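Local coordinates for short Chain Dehydrogenase yciK (Salmonella enterica subsp. enterica serovar Typhimurium, PDB 3IAH), which binds NADP and probably acts as an NADP-dependent oxidoreductase of the short-chain dehydrogenase family, possibly as an oxoacyl-(acyl carrier protein) reductase, at residues 17-22 / 43-48; 68-73 / 83-88. All coordinates share one frame; numbering follows the deposited sequence.

Contact 1. Residues 17-22 / 43-48; sequences IILVTG and ILLGRN. With NAP (NADP nicotinamide-adenine-dinucleotide phosphate), chain C.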
loop_
_atom_site.group_PDB
_atom_site.type_symbol
_atom_site.label_atom_id
_atom_site.label_comp_id
_atom_site.label_asym_id
_atom_site.label_seq_id
_atom_site.Cartn_x
_atom_site.Cartn_y
_atom_site.Cartn_z
ATOM N N ILE A 17 -27.889 10.058 -2.030
ATOM C CA ILE A 17 -27.087 10.476 -3.157
ATOM C C ILE A 17 -25.831 9.626 -3.069
ATOM O O ILE A 17 -25.091 9.713 -2.081
ATOM C CB ILE A 17 -26.783 11.979 -3.081
ATOM C CG1 ILE A 17 -28.086 12.765 -2.984
ATOM C CG2 ILE A 17 -25.968 12.407 -4.303
ATOM C CD1 ILE A 17 -27.935 14.281 -2.705
ATOM N N ILE A 18 -25.588 8.808 -4.095
ATOM C CA ILE A 18 -24.448 7.893 -4.090
ATOM C C ILE A 18 -23.605 8.010 -5.333
ATOM O O ILE A 18 -24.119 7.909 -6.449
ATOM C CB ILE A 18 -24.932 6.421 -3.974
ATOM C CG1 ILE A 18 -25.793 6.255 -2.721
ATOM C CG2 ILE A 18 -23.752 5.449 -3.977
ATOM C CD1 ILE A 18 -26.221 4.846 -2.471
ATOM N N LEU A 19 -22.311 8.229 -5.127
ATOM C CA LEU A 19 -21.348 8.343 -6.214
ATOM C C LEU A 19 -20.612 7.017 -6.383
ATOM O O LEU A 19 -20.186 6.391 -5.403
ATOM C CB LEU A 19 -20.385 9.505 -5.969
ATOM C CG LEU A 19 -19.273 9.783 -6.986
ATOM C CD1 LEU A 19 -18.876 11.273 -6.955
ATOM C CD2 LEU A 19 -18.051 8.872 -6.800
ATOM N N VAL A 20 -20.489 6.588 -7.636
ATOM C CA VAL A 20 -19.824 5.336 -7.985
ATOM C C VAL A 20 -18.726 5.592 -9.018
ATOM O O VAL A 20 -19.005 6.134 -10.095
ATOM C CB VAL A 20 -20.839 4.336 -8.592
ATOM C CG1 VAL A 20 -20.152 3.017 -8.986
ATOM C CG2 VAL A 20 -22.040 4.089 -7.633
ATOM N N THR A 21 -17.484 5.216 -8.698
ATOM C CA THR A 21 -16.379 5.367 -9.637
ATOM C C THR A 21 -16.281 4.056 -10.427
ATOM O O THR A 21 -16.718 2.993 -9.943
ATOM C CB THR A 21 -15.018 5.691 -8.968
ATOM O OG1 THR A 21 -14.530 4.554 -8.229
ATOM C CG2 THR A 21 -15.135 6.941 -8.060
ATOM N N GLY A 22 -15.680 4.115 -11.610
ATOM C CA GLY A 22 -15.578 2.941 -12.487
ATOM C C GLY A 22 -16.993 2.447 -12.783
ATOM O O GLY A 22 -17.249 1.253 -12.825
ATOM N N ILE A 43 -24.576 9.113 -9.016
ATOM C CA ILE A 43 -23.633 9.968 -9.717
ATOM C C ILE A 43 -22.593 8.993 -10.267
ATOM O O ILE A 43 -21.946 8.273 -9.502
ATOM C CB ILE A 43 -23.006 11.022 -8.808
ATOM C CG1 ILE A 43 -24.104 11.950 -8.270
ATOM C CG2 ILE A 43 -21.963 11.814 -9.586
ATOM C CD1 ILE A 43 -23.624 12.967 -7.245
ATOM N N LEU A 44 -22.424 8.996 -11.584
ATOM C CA LEU A 44 -21.500 8.088 -12.259
ATOM C C LEU A 44 -20.172 8.732 -12.615
ATOM O O LEU A 44 -20.148 9.776 -13.264
ATOM C CB LEU A 44 -22.139 7.628 -13.565
ATOM C CG LEU A 44 -23.551 7.054 -13.488
ATOM C CD1 LEU A 44 -24.065 6.751 -14.890
ATOM C CD2 LEU A 44 -23.550 5.811 -12.617
ATOM N N LEU A 45 -19.070 8.118 -12.188
ATOM C CA LEU A 45 -17.732 8.608 -12.523
ATOM C C LEU A 45 -17.012 7.551 -13.336
ATOM O O LEU A 45 -17.119 6.348 -13.057
ATOM C CB LEU A 45 -16.888 9.014 -11.316
ATOM C CG LEU A 45 -16.885 10.490 -10.947
ATOM C CD1 LEU A 45 -18.260 10.994 -10.477
ATOM C CD2 LEU A 45 -15.785 10.722 -9.908
ATOM N N GLY A 46 -16.289 8.017 -14.350
ATOM C CA GLY A 46 -15.518 7.173 -15.232
ATOM C C GLY A 46 -14.633 8.038 -16.112
ATOM O O GLY A 46 -14.612 9.257 -15.972
ATOM N N ARG A 47 -13.896 7.415 -17.010
ATOM C CA ARG A 47 -13.014 8.158 -17.918
ATOM C C ARG A 47 -13.573 8.217 -19.332
ATOM O O ARG A 47 -13.234 9.122 -20.090
ATOM C CB ARG A 47 -11.614 7.539 -17.940
ATOM C CG ARG A 47 -11.612 6.071 -18.285
ATOM C CD ARG A 47 -10.229 5.475 -18.387
ATOM N NE ARG A 47 -10.361 4.030 -18.569
ATOM C CZ ARG A 47 -9.350 3.167 -18.576
ATOM N NH1 ARG A 47 -9.599 1.876 -18.741
ATOM N NH2 ARG A 47 -8.096 3.579 -18.414
ATOM N N ASN A 48 -14.436 7.263 -19.673
ATOM C CA ASN A 48 -15.010 7.168 -21.010
ATOM C C ASN A 48 -16.427 7.732 -21.039
ATOM O O ASN A 48 -17.381 7.116 -20.547
ATOM C CB ASN A 48 -14.969 5.709 -21.466
ATOM C CG ASN A 48 -15.406 5.522 -22.902
ATOM O OD1 ASN A 48 -16.180 6.309 -23.453
ATOM N ND2 ASN A 48 -14.924 4.450 -23.514
HETATM P PA NAP C . -13.440 -3.647 -14.832
HETATM O O1A NAP C . -14.504 -4.361 -15.539
HETATM O O2A NAP C . -12.181 -3.494 -15.581
HETATM O O5B NAP C . -13.850 -2.170 -14.447
HETATM C C5B NAP C . -12.895 -1.262 -13.975
HETATM C C4B NAP C . -13.573 0.100 -13.933
HETATM O O4B NAP C . -12.588 0.980 -13.434
HETATM C C3B NAP C . -14.010 0.598 -15.305
HETATM O O3B NAP C . -15.182 1.381 -15.264
HETATM C C2B NAP C . -12.828 1.438 -15.689
HETATM O O2B NAP C . -13.094 2.381 -16.706
HETATM C C1B NAP C . -12.452 2.039 -14.320
HETATM N N9A NAP C . -11.120 2.578 -14.527
HETATM C C8A NAP C . -9.961 1.926 -14.835
HETATM N N7A NAP C . -8.995 2.859 -14.984
HETATM C C5A NAP C . -9.540 4.080 -14.788
HETATM C C6A NAP C . -9.024 5.364 -14.831
HETATM N N6A NAP C . -7.734 5.556 -15.116
HETATM N N1A NAP C . -9.858 6.442 -14.570
HETATM C C2A NAP C . -11.198 6.249 -14.288
HETATM N N3A NAP C . -11.712 4.966 -14.250
HETATM C C4A NAP C . -10.880 3.911 -14.508
HETATM O O3 NAP C . -13.069 -4.315 -13.442
HETATM P PN NAP C . -13.940 -4.906 -12.283
HETATM O O1N NAP C . -15.341 -4.423 -12.430
HETATM O O2N NAP C . -13.599 -6.331 -12.138
HETATM O O5D NAP C . -13.229 -4.168 -11.060
HETATM C C5D NAP C . -13.930 -3.334 -10.178
HETATM C C4D NAP C . -13.144 -3.304 -8.886
HETATM O O4D NAP C . -13.212 -4.589 -8.334
HETATM C C3D NAP C . -11.657 -2.973 -9.015
HETATM O O3D NAP C . -11.263 -2.091 -7.957
HETATM C C2D NAP C . -10.982 -4.327 -8.861
HETATM O O2D NAP C . -9.683 -4.232 -8.355
HETATM C C1D NAP C . -11.900 -5.002 -7.911
HETATM N N1N NAP C . -11.894 -6.478 -7.871
HETATM C C2N NAP C . -12.425 -7.179 -8.930
HETATM C C3N NAP C . -12.418 -8.566 -8.894
HETATM C C7N NAP C . -13.013 -9.372 -10.039
HETATM O O7N NAP C . -12.910 -10.739 -9.895
HETATM N N7N NAP C . -13.596 -8.777 -11.084
HETATM C C4N NAP C . -11.872 -9.219 -7.784
HETATM C C5N NAP C . -11.332 -8.485 -6.710
HETATM C C6N NAP C . -11.352 -7.110 -6.784
HETATM P P2B NAP C . -13.303 2.003 -18.292
HETATM O O1X NAP C . -13.050 3.224 -19.092
HETATM O O2X NAP C . -12.323 0.953 -18.731
HETATM O O3X NAP C . -14.707 1.563 -18.579
#

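Contact 2. Residues 68-73 / 83-88; sequences QWFTLD and RQVADR. With NAP (NADP nicotinamide-adenine-dinucleotide phosphate), chain C.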
loop_
_atom_site.group_PDB
_atom_site.type_symbol
_atom_site.label_atom_id
_atom_site.label_comp_id
_atom_site.label_asym_id
_atom_site.label_seq_id
_atom_site.Cartn_x
_atom_site.Cartn_y
_atom_site.Cartn_z
ATOM N N GLN A 68 -26.653 11.925 -13.381
ATOM C CA GLN A 68 -25.538 12.660 -13.960
ATOM C C GLN A 68 -24.251 11.854 -13.898
ATOM O O GLN A 68 -24.071 10.983 -13.030
ATOM C CB GLN A 68 -25.322 14.030 -13.299
ATOM C CG GLN A 68 -26.446 15.032 -13.541
ATOM C CD GLN A 68 -26.116 16.436 -13.036
ATOM O OE1 GLN A 68 -25.111 16.654 -12.356
ATOM N NE2 GLN A 68 -26.966 17.396 -13.380
ATOM N N TRP A 69 -23.367 12.151 -14.843
ATOM C CA TRP A 69 -22.081 11.500 -14.908
ATOM C C TRP A 69 -20.996 12.565 -15.030
ATOM O O TRP A 69 -21.241 13.659 -15.543
ATOM C CB TRP A 69 -22.014 10.467 -16.048
ATOM C CG TRP A 69 -22.375 11.002 -17.386
ATOM C CD1 TRP A 69 -23.598 10.936 -17.991
ATOM C CD2 TRP A 69 -21.520 11.706 -18.285
ATOM N NE1 TRP A 69 -23.553 11.546 -19.213
ATOM C CE2 TRP A 69 -22.291 12.031 -19.419
ATOM C CE3 TRP A 69 -20.179 12.096 -18.243
ATOM C CZ2 TRP A 69 -21.765 12.727 -20.505
ATOM C CZ3 TRP A 69 -19.656 12.791 -19.323
ATOM C CH2 TRP A 69 -20.451 13.098 -20.438
ATOM N N PHE A 70 -19.807 12.241 -14.529
ATOM C CA PHE A 70 -18.672 13.143 -14.595
ATOM C C PHE A 70 -17.456 12.358 -15.066
ATOM O O PHE A 70 -17.239 11.217 -14.647
ATOM C CB PHE A 70 -18.402 13.806 -13.231
ATOM C CG PHE A 70 -19.517 14.677 -12.751
ATOM C CD1 PHE A 70 -19.532 16.044 -13.039
ATOM C CD2 PHE A 70 -20.569 14.140 -12.018
ATOM C CE1 PHE A 70 -20.577 16.855 -12.596
ATOM C CE2 PHE A 70 -21.612 14.937 -11.574
ATOM C CZ PHE A 70 -21.619 16.305 -11.866
ATOM N N THR A 71 -16.681 12.941 -15.968
ATOM C CA THR A 71 -15.485 12.268 -16.440
ATOM C C THR A 71 -14.304 12.730 -15.590
ATOM O O THR A 71 -14.149 13.927 -15.308
ATOM C CB THR A 71 -15.191 12.524 -17.924
ATOM O OG1 THR A 71 -14.995 13.921 -18.135
ATOM C CG2 THR A 71 -16.349 12.040 -18.782
ATOM N N LEU A 72 -13.490 11.762 -15.182
ATOM C CA LEU A 72 -12.305 11.993 -14.375
ATOM C C LEU A 72 -11.378 10.810 -14.606
ATOM O O LEU A 72 -11.689 9.689 -14.207
ATOM C CB LEU A 72 -12.648 12.076 -12.881
ATOM C CG LEU A 72 -11.478 12.369 -11.929
ATOM C CD1 LEU A 72 -10.882 13.742 -12.229
ATOM C CD2 LEU A 72 -11.914 12.290 -10.453
ATOM N N ASP A 73 -10.244 11.047 -15.247
ATOM C CA ASP A 73 -9.301 9.972 -15.496
ATOM C C ASP A 73 -8.360 9.946 -14.300
ATOM O O ASP A 73 -7.587 10.884 -14.088
ATOM C CB ASP A 73 -8.575 10.192 -16.812
ATOM C CG ASP A 73 -7.661 9.029 -17.183
ATOM O OD1 ASP A 73 -7.453 8.830 -18.397
ATOM O OD2 ASP A 73 -7.178 8.297 -16.287
ATOM N N ARG A 83 -10.696 18.393 -6.997
ATOM C CA ARG A 83 -11.447 19.462 -6.340
ATOM C C ARG A 83 -12.474 20.082 -7.306
ATOM O O ARG A 83 -13.573 20.437 -6.895
ATOM C CB ARG A 83 -10.493 20.506 -5.733
ATOM C CG ARG A 83 -11.144 21.764 -5.164
ATOM C CD ARG A 83 -12.400 21.491 -4.327
ATOM N NE ARG A 83 -12.280 20.560 -3.201
ATOM C CZ ARG A 83 -13.323 20.140 -2.479
ATOM N NH1 ARG A 83 -14.565 20.552 -2.765
ATOM N NH2 ARG A 83 -13.141 19.309 -1.472
ATOM N N GLN A 84 -12.109 20.216 -8.578
ATOM C CA GLN A 84 -13.028 20.770 -9.568
ATOM C C GLN A 84 -14.252 19.865 -9.719
ATOM O O GLN A 84 -15.368 20.364 -9.840
ATOM C CB GLN A 84 -12.320 21.023 -10.901
ATOM C CG GLN A 84 -11.346 22.208 -10.834
ATOM C CD GLN A 84 -10.513 22.400 -12.095
ATOM O OE1 GLN A 84 -10.367 21.487 -12.914
ATOM N NE2 GLN A 84 -9.935 23.587 -12.238
ATOM N N VAL A 85 -14.050 18.547 -9.694
ATOM C CA VAL A 85 -15.182 17.604 -9.804
ATOM C C VAL A 85 -16.044 17.684 -8.532
ATOM O O VAL A 85 -17.265 17.718 -8.613
ATOM C CB VAL A 85 -14.736 16.159 -10.097
ATOM C CG1 VAL A 85 -15.937 15.221 -10.160
ATOM C CG2 VAL A 85 -13.967 16.103 -11.417
ATOM N N ALA A 86 -15.406 17.734 -7.360
ATOM C CA ALA A 86 -16.153 17.846 -6.098
ATOM C C ALA A 86 -16.925 19.171 -6.086
ATOM O O ALA A 86 -18.048 19.230 -5.586
ATOM C CB ALA A 86 -15.223 17.736 -4.890
ATOM N N ASP A 87 -16.316 20.226 -6.634
ATOM C CA ASP A 87 -16.963 21.538 -6.732
ATOM C C ASP A 87 -18.172 21.457 -7.666
ATOM O O ASP A 87 -19.213 22.058 -7.382
ATOM C CB ASP A 87 -15.997 22.617 -7.232
ATOM C CG ASP A 87 -14.942 22.988 -6.209
ATOM O OD1 ASP A 87 -14.038 23.781 -6.553
ATOM O OD2 ASP A 87 -15.022 22.497 -5.064
ATOM N N ARG A 88 -18.026 20.731 -8.780
ATOM C CA ARG A 88 -19.137 20.549 -9.720
ATOM C C ARG A 88 -20.273 19.785 -9.054
ATOM O O ARG A 88 -21.441 20.149 -9.190
ATOM C CB ARG A 88 -18.703 19.864 -11.022
ATOM C CG ARG A 88 -18.023 20.814 -12.021
ATOM C CD ARG A 88 -17.831 20.159 -13.403
ATOM N NE ARG A 88 -16.721 19.208 -13.459
ATOM C CZ ARG A 88 -15.507 19.476 -13.950
ATOM N NH1 ARG A 88 -14.571 18.530 -13.946
ATOM N NH2 ARG A 88 -15.218 20.675 -14.458
HETATM P PA NAP C . -13.440 -3.647 -14.832
HETATM O O1A NAP C . -14.504 -4.361 -15.539
HETATM O O2A NAP C . -12.181 -3.494 -15.581
HETATM O O5B NAP C . -13.850 -2.170 -14.447
HETATM C C5B NAP C . -12.895 -1.262 -13.975
HETATM C C4B NAP C . -13.573 0.100 -13.933
HETATM O O4B NAP C . -12.588 0.980 -13.434
HETATM C C3B NAP C . -14.010 0.598 -15.305
HETATM O O3B NAP C . -15.182 1.381 -15.264
HETATM C C2B NAP C . -12.828 1.438 -15.689
HETATM O O2B NAP C . -13.094 2.381 -16.706
HETATM C C1B NAP C . -12.452 2.039 -14.320
HETATM N N9A NAP C . -11.120 2.578 -14.527
HETATM C C8A NAP C . -9.961 1.926 -14.835
HETATM N N7A NAP C . -8.995 2.859 -14.984
HETATM C C5A NAP C . -9.540 4.080 -14.788
HETATM C C6A NAP C . -9.024 5.364 -14.831
HETATM N N6A NAP C . -7.734 5.556 -15.116
HETATM N N1A NAP C . -9.858 6.442 -14.570
HETATM C C2A NAP C . -11.198 6.249 -14.288
HETATM N N3A NAP C . -11.712 4.966 -14.250
HETATM C C4A NAP C . -10.880 3.911 -14.508
HETATM O O3 NAP C . -13.069 -4.315 -13.442
HETATM P PN NAP C . -13.940 -4.906 -12.283
HETATM O O1N NAP C . -15.341 -4.423 -12.430
HETATM O O2N NAP C . -13.599 -6.331 -12.138
HETATM O O5D NAP C . -13.229 -4.168 -11.060
HETATM C C5D NAP C . -13.930 -3.334 -10.178
HETATM C C4D NAP C . -13.144 -3.304 -8.886
HETATM O O4D NAP C . -13.212 -4.589 -8.334
HETATM C C3D NAP C . -11.657 -2.973 -9.015
HETATM O O3D NAP C . -11.263 -2.091 -7.957
HETATM C C2D NAP C . -10.982 -4.327 -8.861
HETATM O O2D NAP C . -9.683 -4.232 -8.355
HETATM C C1D NAP C . -11.900 -5.002 -7.911
HETATM N N1N NAP C . -11.894 -6.478 -7.871
HETATM C C2N NAP C . -12.425 -7.179 -8.930
HETATM C C3N NAP C . -12.418 -8.566 -8.894
HETATM C C7N NAP C . -13.013 -9.372 -10.039
HETATM O O7N NAP C . -12.910 -10.739 -9.895
HETATM N N7N NAP C . -13.596 -8.777 -11.084
HETATM C C4N NAP C . -11.872 -9.219 -7.784
HETATM C C5N NAP C . -11.332 -8.485 -6.710
HETATM C C6N NAP C . -11.352 -7.110 -6.784
HETATM P P2B NAP C . -13.303 2.003 -18.292
HETATM O O1X NAP C . -13.050 3.224 -19.092
HETATM O O2X NAP C . -12.323 0.953 -18.731
HETATM O O3X NAP C . -14.707 1.563 -18.579
#

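Contact 1. Residues 17-22 / 43-48
Ile43 and Val20 lie on neighbouring parallel strands, and the backbone N and O of Ile43 both find partners on the other strand. Ile43 N gives its hydrogen to Ile18 O at 2.9 Å, while Ile43 O takes the hydrogen of Val20 N, which approaches nearly along the C=O axis (178°). Val20 O then accepts a hydrogen from Leu45 N, also at 2.9 Å, so these buried donors and acceptors are paired. The CA-H of Leu19 adds a weaker contact to Ile43 O at 3.3 Å. The other edge of strand 17-21 is served by strand 98-101, through backbone bonds of Leu19 to Gly98 and Leu100.

Leu19, Ile43 and Leu45 share one face of the sheet, where branched apolar side chains suit the buried layer that Leu134 and Leu138 of helix 117-142 pack against. Leu19 CG sits anti to its own backbone nitrogen (chi1 179°), which carries CD1 to 3.6 Å from Leu45 CD1. On the same face, Thr21 is the polar exception: its OG1 is satisfied by the backbone N of Asn102 and of Ala103.

At the C-terminal ends the strands turn to NADP. Gly22 has a positive phi (58°) that glycine adopts easily, and a CB here would run into O4B of the cofactor. Arg47, extended from CG to NE, meets the 2'-phosphate with two nearly straight bonds, NE to O1X and NH1 to O2X of NADP, both 2.9 Å, while adenine N7A lies over its guanidinium face. Asn48 caps the following helix through OD1 and Lys51 N. This is the first beta-alpha-beta unit of a Rossmann fold, with Thr21-Gly22 opening the TGxxxGxG sequence of short-chain dehydrogenases and a basic residue after the second strand receiving the phosphate that distinguishes NADP from NAD.

Contact 2. Residues 68-73 / 83-88
Phe70 lays its ring alongside the root of Arg88, with CE1 of the phenylalanine 3.9 Å from CB of the arginine. The two side chains point contrary ways, and the guanidinium plane of Arg88 is turned only 14° from the ring. A long residue suits this exposed edge of the helix: its aliphatic root meets the aromatic ring while its chain, bent at chi3 (-77°), folds the charged head back until Gln84 O lies 4.0 Å above one guanidinium face.

One helical turn earlier, Val85 fills the middle of the contact with its fork. CG1 approaches CB of Phe70 at 4.2 Å, and CG2 meets CD1 of Leu72 at 4.0 Å, so one beta-branched residue serves two apolar neighbours. With its CG anti to the backbone N, Leu72 sends CD1 out toward the helix for that meeting. The contact between the strand and the helix is therefore apolar, and away from the strand the helix pairs charges of its own: Arg83 NH1 forms a salt bridge with Asp87 OD2 at 3.0 Å, one turn on and within the guanidinium plane. Ala86 CB lies 3.6 Å above a face of the same guanidinium.

Beyond Leu72 the chain reaches the cofactor. Asp73 OD2 accepts a hydrogen from the adenine amino group N6A of NADP at 3.0 Å, and another from Leu75 N, so a single carboxylate oxygen holds both the base and the backbone just beyond it.

Strand 68-71 is the outermost on its side of the sheet within the chain, and the 83-88 part of helix 79-92 runs nearly antiparallel to it (165°), the two segment axes 10.0 Å apart. Small Ala86 fits against Ala137 and Leu138 of helix 117-142 on the same side of the sheet, whereas Trp69 turns to helix 49-63 on the other.

The two contacts, centred about 9 Å apart, adjoin through strands 41-46 and 68-71, which are neighbours in the sheet. Leu44 O lies 2.8 Å from Phe70 N and Gly46 O 2.9 Å from Leu72 N, both probable hydrogen bonds, so strand 41-46 links contact 1 to contact 2. Ile43 CG2 packs at 3.6 Å from Phe70 CD2, which joins the two apolar layers; helix 117-142 lies over Leu19 and Leu45, and helix 79-92 over Phe70. The chain just past strands 41-46 and 68-71 reaches the adenosine half of NADP: contact 1 brings Arg47 to the 2'-phosphate, contact 2 Asp73 to the adenine amino group. Ser24 and Tyr168 hydrogen-bond to NADP elsewhere.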